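Local coordinates for cellulose binding domain-containing protein (PDB 4B96) that probably binds cellulose through this calcium-carrying family 3b carbohydrate-binding module, one part of a longer, probably membrane-anchored protein of a biomass-sensing system, at residues H9-I21 / E114-S128. Sequence-based numbering, arbitrary orientation. Where two conformers were deposited one is given.
With CA (calcium ion), chain E.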
ATOM      1  N   HIS A   9       0.338  13.221  -3.428  1.00 16.38           N
ATOM      2  CA  HIS A   9      -0.660  13.673  -4.383  1.00 18.70           C
ATOM      3  C   HIS A   9      -1.245  14.946  -3.825  1.00 16.77           C
ATOM      4  O   HIS A   9      -1.299  15.124  -2.581  1.00 17.87           O
ATOM      5  CB  HIS A   9      -1.747  12.605  -4.501  1.00 17.83           C
ATOM      6  CG  HIS A   9      -3.019  13.064  -5.152  1.00 21.34           C
ATOM      7  ND1 HIS A   9      -3.059  13.607  -6.432  1.00 18.99           N
ATOM      8  CD2 HIS A   9      -4.318  12.999  -4.726  1.00 17.45           C
ATOM      9  CE1 HIS A   9      -4.323  13.869  -6.754  1.00 19.04           C
ATOM     10  NE2 HIS A   9      -5.104  13.518  -5.736  1.00 19.76           N
ATOM     11  N   TYR A  10      -1.689  15.823  -4.718  1.00 24.28           N
ATOM     12  CA  TYR A  10      -2.455  16.965  -4.286  1.00 25.54           C
ATOM     13  C   TYR A  10      -3.524  17.197  -5.293  1.00 24.46           C
ATOM     14  O   TYR A  10      -3.294  17.176  -6.490  1.00 25.98           O
ATOM     15  CB  TYR A  10      -1.582  18.253  -4.157  1.00 29.71           C
ATOM     16  CG  TYR A  10      -2.460  19.428  -3.756  1.00 37.20           C
ATOM     17  CD1 TYR A  10      -3.307  19.322  -2.634  1.00 44.83           C
ATOM     18  CD2 TYR A  10      -2.502  20.612  -4.504  1.00 40.52           C
ATOM     19  CE1 TYR A  10      -4.142  20.342  -2.253  1.00 48.56           C
ATOM     20  CE2 TYR A  10      -3.332  21.674  -4.115  1.00 44.18           C
ATOM     21  CZ  TYR A  10      -4.160  21.521  -2.997  1.00 50.24           C
ATOM     22  OH  TYR A  10      -5.013  22.534  -2.587  1.00 53.88           O
ATOM     23  N   ASN A  11      -4.763  17.389  -4.862  0.59 25.97           N
ATOM     24  CA  ASN A  11      -5.854  17.666  -5.814  0.59 23.77           C
ATOM     25  C   ASN A  11      -6.421  19.081  -5.633  0.59 24.39           C
ATOM     26  O   ASN A  11      -7.146  19.368  -4.660  0.59 20.83           O
ATOM     27  CB  ASN A  11      -6.995  16.643  -5.647  0.59 28.97           C
ATOM     28  CG  ASN A  11      -7.889  16.517  -6.899  0.59 31.82           C
ATOM     29  OD1 ASN A  11      -8.125  17.510  -7.620  0.59 30.06           O
ATOM     30  ND2 ASN A  11      -8.404  15.269  -7.163  0.59 26.95           N
ATOM     31  N   GLU A  12      -6.116  19.955  -6.591  1.00 23.93           N
ATOM     32  CA  GLU A  12      -6.468  21.355  -6.529  1.00 21.87           C
ATOM     33  C   GLU A  12      -7.963  21.576  -6.603  1.00 30.08           C
ATOM     34  O   GLU A  12      -8.438  22.632  -6.226  1.00 34.36           O
ATOM     35  CB  GLU A  12      -5.808  22.112  -7.714  1.00 27.82           C
ATOM     36  CG  GLU A  12      -4.291  22.200  -7.606  1.00 29.53           C
ATOM     37  CD  GLU A  12      -3.550  20.947  -8.106  1.00 30.64           C
ATOM     38  OE1 GLU A  12      -4.179  19.998  -8.596  1.00 26.85           O
ATOM     39  OE2 GLU A  12      -2.306  20.914  -8.020  1.00 35.53           O
ATOM     40  N   GLN A  13      -8.697  20.591  -7.131  1.00 29.05           N
ATOM     41  CA  GLN A  13     -10.154  20.659  -7.236  1.00 28.84           C
ATOM     42  C   GLN A  13     -10.805  19.829  -6.155  1.00 26.78           C
ATOM     43  O   GLN A  13     -11.051  18.614  -6.354  1.00 26.80           O
ATOM     44  CB  GLN A  13     -10.647  20.070  -8.576  1.00 32.32           C
ATOM     45  CG  GLN A  13      -9.966  20.602  -9.842  1.00 39.14           C
ATOM     46  CD  GLN A  13     -10.506  21.942 -10.260  1.00 47.79           C
ATOM     47  OE1 GLN A  13     -11.552  22.368  -9.775  1.00 50.06           O
ATOM     48  NE2 GLN A  13      -9.797  22.616 -11.165  1.00 50.92           N
ATOM     49  N   GLN A  14     -11.140  20.449  -5.034  1.00 21.45           N
ATOM     50  CA  GLN A  14     -11.696  19.652  -3.942  1.00 25.77           C
ATOM     51  C   GLN A  14     -13.224  19.725  -3.850  1.00 28.43           C
ATOM     52  O   GLN A  14     -13.804  19.155  -2.955  1.00 33.18           O
ATOM     53  CB  GLN A  14     -11.017  19.986  -2.619  1.00 32.91           C
ATOM     54  CG  GLN A  14      -9.613  19.345  -2.558  1.00 32.46           C
ATOM     55  CD  GLN A  14      -8.975  19.503  -1.229  1.00 41.62           C
ATOM     56  OE1 GLN A  14      -9.652  19.760  -0.223  1.00 46.90           O
ATOM     57  NE2 GLN A  14      -7.641  19.347  -1.190  1.00 47.54           N
ATOM     58  N   SER A  15     -13.863  20.449  -4.765  1.00 30.44           N
ATOM     59  CA  SER A  15     -15.349  20.431  -4.864  1.00 32.45           C
ATOM     60  C   SER A  15     -15.773  19.046  -5.364  1.00 28.65           C
ATOM     61  O   SER A  15     -15.077  18.448  -6.185  1.00 24.88           O
ATOM     62  CB  SER A  15     -15.818  21.442  -5.889  1.00 34.09           C
ATOM     63  OG  SER A  15     -15.653  22.747  -5.379  1.00 44.12           O
ATOM     64  N   LEU A  16     -16.908  18.544  -4.879  1.00 31.94           N
ATOM     65  CA  LEU A  16     -17.384  17.225  -5.301  1.00 29.09           C
ATOM     66  C   LEU A  16     -17.678  17.250  -6.822  1.00 27.05           C
ATOM     67  O   LEU A  16     -17.371  16.315  -7.533  1.00 26.23           O
ATOM     68  CB  LEU A  16     -18.657  16.857  -4.517  1.00 30.32           C
ATOM     69  CG  LEU A  16     -18.460  16.614  -3.016  1.00 31.29           C
ATOM     70  CD1 LEU A  16     -19.665  15.895  -2.481  1.00 34.88           C
ATOM     71  CD2 LEU A  16     -17.151  15.769  -2.817  1.00 31.91           C
ATOM     72  N   TYR A  17     -18.298  18.324  -7.312  1.00 24.11           N
ATOM     73  CA  TYR A  17     -18.540  18.447  -8.754  1.00 25.35           C
ATOM     74  C   TYR A  17     -17.500  19.333  -9.434  1.00 27.82           C
ATOM     75  O   TYR A  17     -17.323  20.484  -9.052  1.00 29.90           O
ATOM     76  CB  TYR A  17     -19.949  18.991  -8.995  1.00 29.10           C
ATOM     77  CG  TYR A  17     -21.003  18.004  -8.526  1.00 35.49           C
ATOM     78  CD1 TYR A  17     -21.389  16.953  -9.332  1.00 44.68           C
ATOM     79  CD2 TYR A  17     -21.583  18.104  -7.266  1.00 46.44           C
ATOM     80  CE1 TYR A  17     -22.361  16.019  -8.919  1.00 52.16           C
ATOM     81  CE2 TYR A  17     -22.559  17.177  -6.833  1.00 52.22           C
ATOM     82  CZ  TYR A  17     -22.931  16.135  -7.671  1.00 56.76           C
ATOM     83  OH  TYR A  17     -23.872  15.202  -7.278  1.00 66.33           O
ATOM     84  N   SER A  18     -16.817  18.816 -10.446  1.00 24.25           N
ATOM     85  CA  SER A  18     -15.729  19.575 -11.036  1.00 23.03           C
ATOM     86  C   SER A  18     -15.595  19.213 -12.509  1.00 23.87           C
ATOM     87  O   SER A  18     -15.759  18.058 -12.866  1.00 21.89           O
ATOM     88  CB  SER A  18     -14.421  19.236 -10.287  1.00 22.18           C
ATOM     89  OG  SER A  18     -13.316  19.856 -10.910  1.00 29.53           O
ATOM     90  N   LYS A  19     -15.221  20.173 -13.346  1.00 24.64           N
ATOM     91  CA  LYS A  19     -14.972  19.876 -14.759  1.00 28.36           C
ATOM     92  C   LYS A  19     -13.641  19.180 -14.986  1.00 27.93           C
ATOM     93  O   LYS A  19     -13.434  18.551 -16.037  1.00 27.42           O
ATOM     94  CB  LYS A  19     -15.075  21.129 -15.603  1.00 34.37           C
ATOM     95  CG  LYS A  19     -16.523  21.567 -15.688  1.00 44.76           C
ATOM     96  CD  LYS A  19     -16.744  22.747 -16.632  1.00 52.63           C
ATOM     97  CE  LYS A  19     -18.178  23.248 -16.561  1.00 57.92           C
ATOM     98  NZ  LYS A  19     -18.359  24.248 -17.666  1.00 66.27           N
ATOM     99  N   ALA A  20     -12.750  19.248 -14.000  1.00 19.85           N
ATOM    100  CA  ALA A  20     -11.458  18.632 -14.154  1.00 21.03           C
ATOM    101  C   ALA A  20     -11.157  17.794 -12.920  1.00 22.81           C
ATOM    102  O   ALA A  20     -11.491  18.176 -11.781  1.00 22.06           O
ATOM    103  CB  ALA A  20     -10.361  19.695 -14.399  1.00 19.71           C
ATOM    104  N   ILE A  21     -10.523  16.644 -13.129  1.00 20.88           N
ATOM    105  CA  ILE A  21      -9.983  15.893 -12.038  1.00 18.08           C
ATOM    106  C   ILE A  21      -8.462  16.116 -12.063  1.00 22.77           C
ATOM    107  O   ILE A  21      -7.844  15.981 -13.128  1.00 18.23           O
ATOM    108  CB  ILE A  21     -10.321  14.388 -12.197  1.00 18.55           C
ATOM    109  CG1 ILE A  21     -11.810  14.172 -11.831  1.00 21.18           C
ATOM    110  CG2 ILE A  21      -9.392  13.527 -11.242  1.00 15.62           C
ATOM    111  CD1 ILE A  21     -12.292  12.705 -12.141  1.00 20.34           C
ATOM    112  N   GLU A 114     -19.379  18.030 -16.032  1.00 23.12           N
ATOM    113  CA  GLU A 114     -18.708  17.845 -14.739  1.00 23.63           C
ATOM    114  C   GLU A 114     -18.624  16.390 -14.292  1.00 22.49           C
ATOM    115  O   GLU A 114     -19.569  15.603 -14.480  1.00 22.75           O
ATOM    116  CB  GLU A 114     -19.461  18.620 -13.645  1.00 27.95           C
ATOM    117  CG  GLU A 114     -19.193  20.139 -13.672  1.00 38.02           C
ATOM    118  CD  GLU A 114     -19.970  20.899 -12.566  1.00 50.43           C
ATOM    119  OE1 GLU A 114     -21.075  20.439 -12.159  1.00 47.79           O
ATOM    120  OE2 GLU A 114     -19.462  21.936 -12.115  1.00 54.98           O
ATOM    121  N   PHE A 115     -17.495  16.058 -13.669  1.00 21.12           N
ATOM    122  CA  PHE A 115     -17.394  14.818 -12.897  1.00 23.24           C
ATOM    123  C   PHE A 115     -18.066  14.993 -11.520  1.00 25.81           C
ATOM    124  O   PHE A 115     -18.189  16.122 -11.024  1.00 25.83           O
ATOM    125  CB  PHE A 115     -15.928  14.488 -12.599  1.00 21.97           C
ATOM    126  CG  PHE A 115     -15.113  14.230 -13.806  1.00 21.98           C
ATOM    127  CD1 PHE A 115     -15.214  13.021 -14.487  1.00 20.86           C
ATOM    128  CD2 PHE A 115     -14.170  15.173 -14.235  1.00 22.12           C
ATOM    129  CE1 PHE A 115     -14.399  12.751 -15.623  1.00 21.20           C
ATOM    130  CE2 PHE A 115     -13.362  14.930 -15.362  1.00 24.40           C
ATOM    131  CZ  PHE A 115     -13.464  13.709 -16.073  1.00 23.99           C
ATOM    132  N   ASN A 116     -18.445  13.863 -10.904  1.00 21.66           N
ATOM    133  CA  ASN A 116     -18.778  13.808  -9.494  1.00 23.50           C
ATOM    134  C   ASN A 116     -17.662  13.010  -8.844  1.00 27.16           C
ATOM    135  O   ASN A 116     -17.548  11.785  -9.062  1.00 21.86           O
ATOM    136  CB  ASN A 116     -20.129  13.081  -9.310  1.00 25.41           C
ATOM    137  CG  ASN A 116     -20.441  12.783  -7.822  1.00 34.40           C
ATOM    138  OD1 ASN A 116     -19.796  13.320  -6.912  1.00 29.18           O
ATOM    139  ND2 ASN A 116     -21.419  11.910  -7.580  1.00 42.36           N
ATOM    140  N   GLN A 117     -16.807  13.671  -8.079  1.00 19.41           N
ATOM    141  CA  GLN A 117     -15.633  13.050  -7.562  1.00 20.26           C
ATOM    142  C   GLN A 117     -15.898  12.253  -6.295  1.00 20.51           C
ATOM    143  O   GLN A 117     -15.001  11.548  -5.802  1.00 19.63           O
ATOM    144  CB  GLN A 117     -14.621  14.125  -7.211  1.00 20.80           C
ATOM    145  CG  GLN A 117     -14.250  15.007  -8.395  1.00 22.37           C
ATOM    146  CD  GLN A 117     -12.955  15.806  -8.118  1.00 21.38           C
ATOM    147  OE1 GLN A 117     -11.883  15.271  -8.277  1.00 19.34           O
ATOM    148  NE2 GLN A 117     -13.084  17.055  -7.695  1.00 22.38           N
ATOM    149  N   GLU A 118     -17.100  12.387  -5.774  1.00 21.86           N
ATOM    150  CA  GLU A 118     -17.391  11.833  -4.440  1.00 26.17           C
ATOM    151  C   GLU A 118     -17.179  10.324  -4.325  1.00 28.65           C
ATOM    152  O   GLU A 118     -16.857   9.828  -3.256  1.00 28.99           O
ATOM    153  CB  GLU A 118     -18.802  12.178  -3.989  1.00 31.07           C
ATOM    154  CG  GLU A 118     -18.993  11.884  -2.476  1.00 47.32           C
ATOM    155  CD  GLU A 118     -20.368  12.293  -1.950  1.00 53.02           C
ATOM    156  OE1 GLU A 118     -21.366  12.258  -2.738  1.00 47.76           O
ATOM    157  OE2 GLU A 118     -20.434  12.649  -0.736  1.00 59.50           O
ATOM    158  N   ASP A 119     -17.367   9.599  -5.434  1.00 24.83           N
ATOM    159  CA  ASP A 119     -17.270   8.154  -5.411  1.00 22.35           C
ATOM    160  C   ASP A 119     -15.985   7.681  -6.085  1.00 24.47           C
ATOM    161  O   ASP A 119     -15.869   6.499  -6.475  1.00 23.42           O
ATOM    162  CB  ASP A 119     -18.520   7.589  -6.111  1.00 25.39           C
ATOM    163  CG  ASP A 119     -18.744   8.198  -7.539  1.00 33.60           C
ATOM    164  OD1 ASP A 119     -17.842   8.919  -8.104  1.00 30.40           O
ATOM    165  OD2 ASP A 119     -19.843   7.931  -8.108  1.00 32.88           O
ATOM    166  N   ASP A 120     -14.998   8.578  -6.231  1.00 20.83           N
ATOM    167  CA  ASP A 120     -13.754   8.203  -6.901  1.00 19.79           C
ATOM    168  C   ASP A 120     -12.742   7.715  -5.867  1.00 20.40           C
ATOM    169  O   ASP A 120     -12.396   8.440  -4.888  1.00 19.92           O
ATOM    170  CB  ASP A 120     -13.145   9.416  -7.639  1.00 18.00           C
ATOM    171  CG  ASP A 120     -14.000   9.902  -8.788  1.00 21.87           C
ATOM    172  OD1 ASP A 120     -14.958   9.211  -9.209  1.00 17.29           O
ATOM    173  OD2 ASP A 120     -13.689  11.002  -9.310  1.00 21.71           O
ATOM    174  N   TRP A 121     -12.256   6.494  -6.041  1.00 18.42           N
ATOM    175  CA  TRP A 121     -11.342   5.918  -5.039  1.00 21.15           C
ATOM    176  C   TRP A 121     -10.133   6.863  -4.748  1.00 20.93           C
ATOM    177  O   TRP A 121      -9.733   7.030  -3.590  1.00 17.80           O
ATOM    178  CB  TRP A 121     -10.829   4.553  -5.555  1.00 16.48           C
ATOM    179  CG  TRP A 121      -9.869   3.762  -4.612  1.00 13.32           C
ATOM    180  CD1 TRP A 121      -8.482   3.702  -4.689  1.00 15.90           C
ATOM    181  CD2 TRP A 121     -10.242   2.949  -3.503  1.00 19.39           C
ATOM    182  NE1 TRP A 121      -7.993   2.899  -3.667  1.00 14.55           N
ATOM    183  CE2 TRP A 121      -9.049   2.408  -2.947  1.00 19.37           C
ATOM    184  CE3 TRP A 121     -11.478   2.605  -2.934  1.00 18.65           C
ATOM    185  CZ2 TRP A 121      -9.054   1.518  -1.866  1.00 19.30           C
ATOM    186  CZ3 TRP A 121     -11.486   1.731  -1.867  1.00 22.22           C
ATOM    187  CH2 TRP A 121     -10.278   1.205  -1.330  1.00 20.34           C
ATOM    188  N   SER A 122      -9.544   7.458  -5.773  1.00 16.69           N
ATOM    189  CA  SER A 122      -8.301   8.229  -5.534  1.00 16.95           C
ATOM    190  C   SER A 122      -8.528   9.657  -5.023  1.00 18.06           C
ATOM    191  O   SER A 122      -7.563  10.374  -4.801  1.00 20.16           O
ATOM    192  CB  SER A 122      -7.432   8.263  -6.818  1.00 14.33           C
ATOM    193  OG  SER A 122      -6.932   6.955  -7.077  1.00 16.21           O
ATOM    194  N   PHE A 123      -9.793  10.077  -4.896  1.00 20.17           N
ATOM    195  CA  PHE A 123     -10.132  11.472  -4.578  1.00 20.43           C
ATOM    196  C   PHE A 123      -9.664  11.864  -3.165  1.00 22.98           C
ATOM    197  O   PHE A 123      -9.995  11.183  -2.185  1.00 19.68           O
ATOM    198  CB  PHE A 123     -11.622  11.671  -4.692  1.00 17.36           C
ATOM    199  CG  PHE A 123     -12.106  13.075  -4.370  1.00 17.34           C
ATOM    200  CD1 PHE A 123     -11.536  14.216  -4.989  1.00 15.52           C
ATOM    201  CD2 PHE A 123     -13.143  13.253  -3.503  1.00 23.75           C
ATOM    202  CE1 PHE A 123     -12.043  15.493  -4.690  1.00 19.17           C
ATOM    203  CE2 PHE A 123     -13.649  14.514  -3.228  1.00 26.25           C
ATOM    204  CZ  PHE A 123     -13.083  15.619  -3.802  1.00 22.22           C
ATOM    205  N   LEU A 124      -8.912  12.965  -3.066  1.00 21.29           N
ATOM    206  CA  LEU A 124      -8.315  13.361  -1.765  1.00 21.52           C
ATOM    207  C   LEU A 124      -8.811  14.743  -1.368  1.00 25.49           C
ATOM    208  O   LEU A 124      -8.590  15.722  -2.078  1.00 26.61           O
ATOM    209  CB  LEU A 124      -6.762  13.296  -1.825  1.00 27.63           C
ATOM    210  CG  LEU A 124      -5.912  13.775  -0.629  1.00 30.16           C
ATOM    211  CD1 LEU A 124      -6.410  13.174   0.656  1.00 27.34           C
ATOM    212  CD2 LEU A 124      -4.367  13.436  -0.809  1.00 22.84           C
ATOM    213  N   GLN A 125      -9.503  14.827  -0.243  1.00 22.50           N
ATOM    214  CA  GLN A 125     -10.016  16.102   0.274  1.00 29.46           C
ATOM    215  C   GLN A 125      -9.414  16.426   1.614  1.00 30.23           C
ATOM    216  O   GLN A 125      -8.949  15.535   2.306  1.00 32.89           O
ATOM    217  CB  GLN A 125     -11.500  15.974   0.575  1.00 35.02           C
ATOM    218  CG  GLN A 125     -12.338  16.096  -0.572  1.00 34.25           C
ATOM    219  CD  GLN A 125     -13.774  16.100  -0.145  1.00 39.73           C
ATOM    220  OE1 GLN A 125     -14.230  15.158   0.519  1.00 41.75           O
ATOM    221  NE2 GLN A 125     -14.493  17.157  -0.501  1.00 32.48           N
ATOM    222  N   GLY A 126      -9.482  17.683   1.987  1.00 26.76           N
ATOM    223  CA  GLY A 126      -9.128  18.119   3.335  1.00 32.20           C
ATOM    224  C   GLY A 126      -7.660  18.433   3.520  1.00 34.13           C
ATOM    225  O   GLY A 126      -7.271  18.680   4.611  1.00 35.79           O
ATOM    226  N   ASN A 127      -6.834  18.390   2.473  1.00 30.97           N
ATOM    227  CA  ASN A 127      -5.401  18.720   2.640  1.00 34.05           C
ATOM    228  C   ASN A 127      -5.050  19.995   1.837  1.00 36.84           C
ATOM    229  O   ASN A 127      -5.842  20.462   1.023  1.00 35.50           O
ATOM    230  CB  ASN A 127      -4.475  17.550   2.249  1.00 37.37           C
ATOM    231  CG  ASN A 127      -4.566  17.228   0.767  1.00 47.34           C
ATOM    232  OD1 ASN A 127      -5.603  17.564   0.126  1.00 48.80           O
ATOM    233  ND2 ASN A 127      -3.476  16.613   0.177  1.00 45.65           N
ATOM    234  N   SER A 128      -3.905  20.600   2.115  1.00 34.61           N
ATOM    235  CA  SER A 128      -3.647  21.872   1.465  1.00 34.59           C
ATOM    236  C   SER A 128      -2.370  21.849   0.633  1.00 34.60           C
ATOM    237  O   SER A 128      -2.022  22.868   0.026  1.00 34.45           O
ATOM    238  CB  SER A 128      -3.602  22.998   2.483  1.00 36.01           C
ATOM    239  OG  SER A 128      -2.490  22.799   3.337  1.00 42.11           O
TER
HETATM  240 CA    CA E1155     -17.092   9.918 -10.211  1.00 25.95          CA
HETATM  241  O   HOH W   1      -5.703  16.564  -2.341  1.00 33.09           O
HETATM  242  O   HOH W   2     -18.127  11.212 -12.065  1.00 20.90           O
HETATM  243  O   HOH W   3     -19.527   9.034 -10.439  1.00 27.04           O
HETATM  244  O   HOH W   4     -15.335  11.028 -11.347  1.00 21.63           O
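Gln-117 and Leu-16 meet just beyond a two-stranded antiparallel ribbon, strands 17-18 and 115-116, beside the calcium site of this family 3 carbohydrate-binding module. The ribbon pairs Ser-18 with Phe-115 by two backbone hydrogen bonds, and Gln-117 N adds a nearly straight one to Leu-16 O (2.8 Å).

From there the Gln-117 side chain enters loop 11-16. Its CB sits over the centre of the Phe-123 ring, CG passes Leu-16 O at 3.5 Å, and CD lies by the Gln-13 and Ser-15 carbonyl oxygens. The chain is extended through chi2 (-164°), and chi3 near 82° turns the amide so that NE2 donates to Ser-15 O nearly along its C=O axis and to Gln-13 O from above its carbonyl plane, both at 2.9 Å. Glutamine suits this buried place: its amide nitrogen carries two N-H groups, one for each carbonyl. OE1 faces Asn-11 ND2 and Ile-21 CG1.

The Gln-14 amide accepts and donates at once: Gly-126 N, its positive phi favouring glycine, reaches OE1 (3.0 Å) from above the carbonyl plane, and NE2 donates to Asn-127 O (3.1 Å).

At the edge of strand 115-116 turned away from 17-18, Asn-116 O, Asp-119 OD1 and Asp-120 OD1 bind calcium with Lys-47 O and three waters. The CG1-CD1 branch of Ile-21 lies over the Phe-115 face, its apolar methyl CD1 3.7 Å from the ring centroid, a CH-pi contact 13° off the normal.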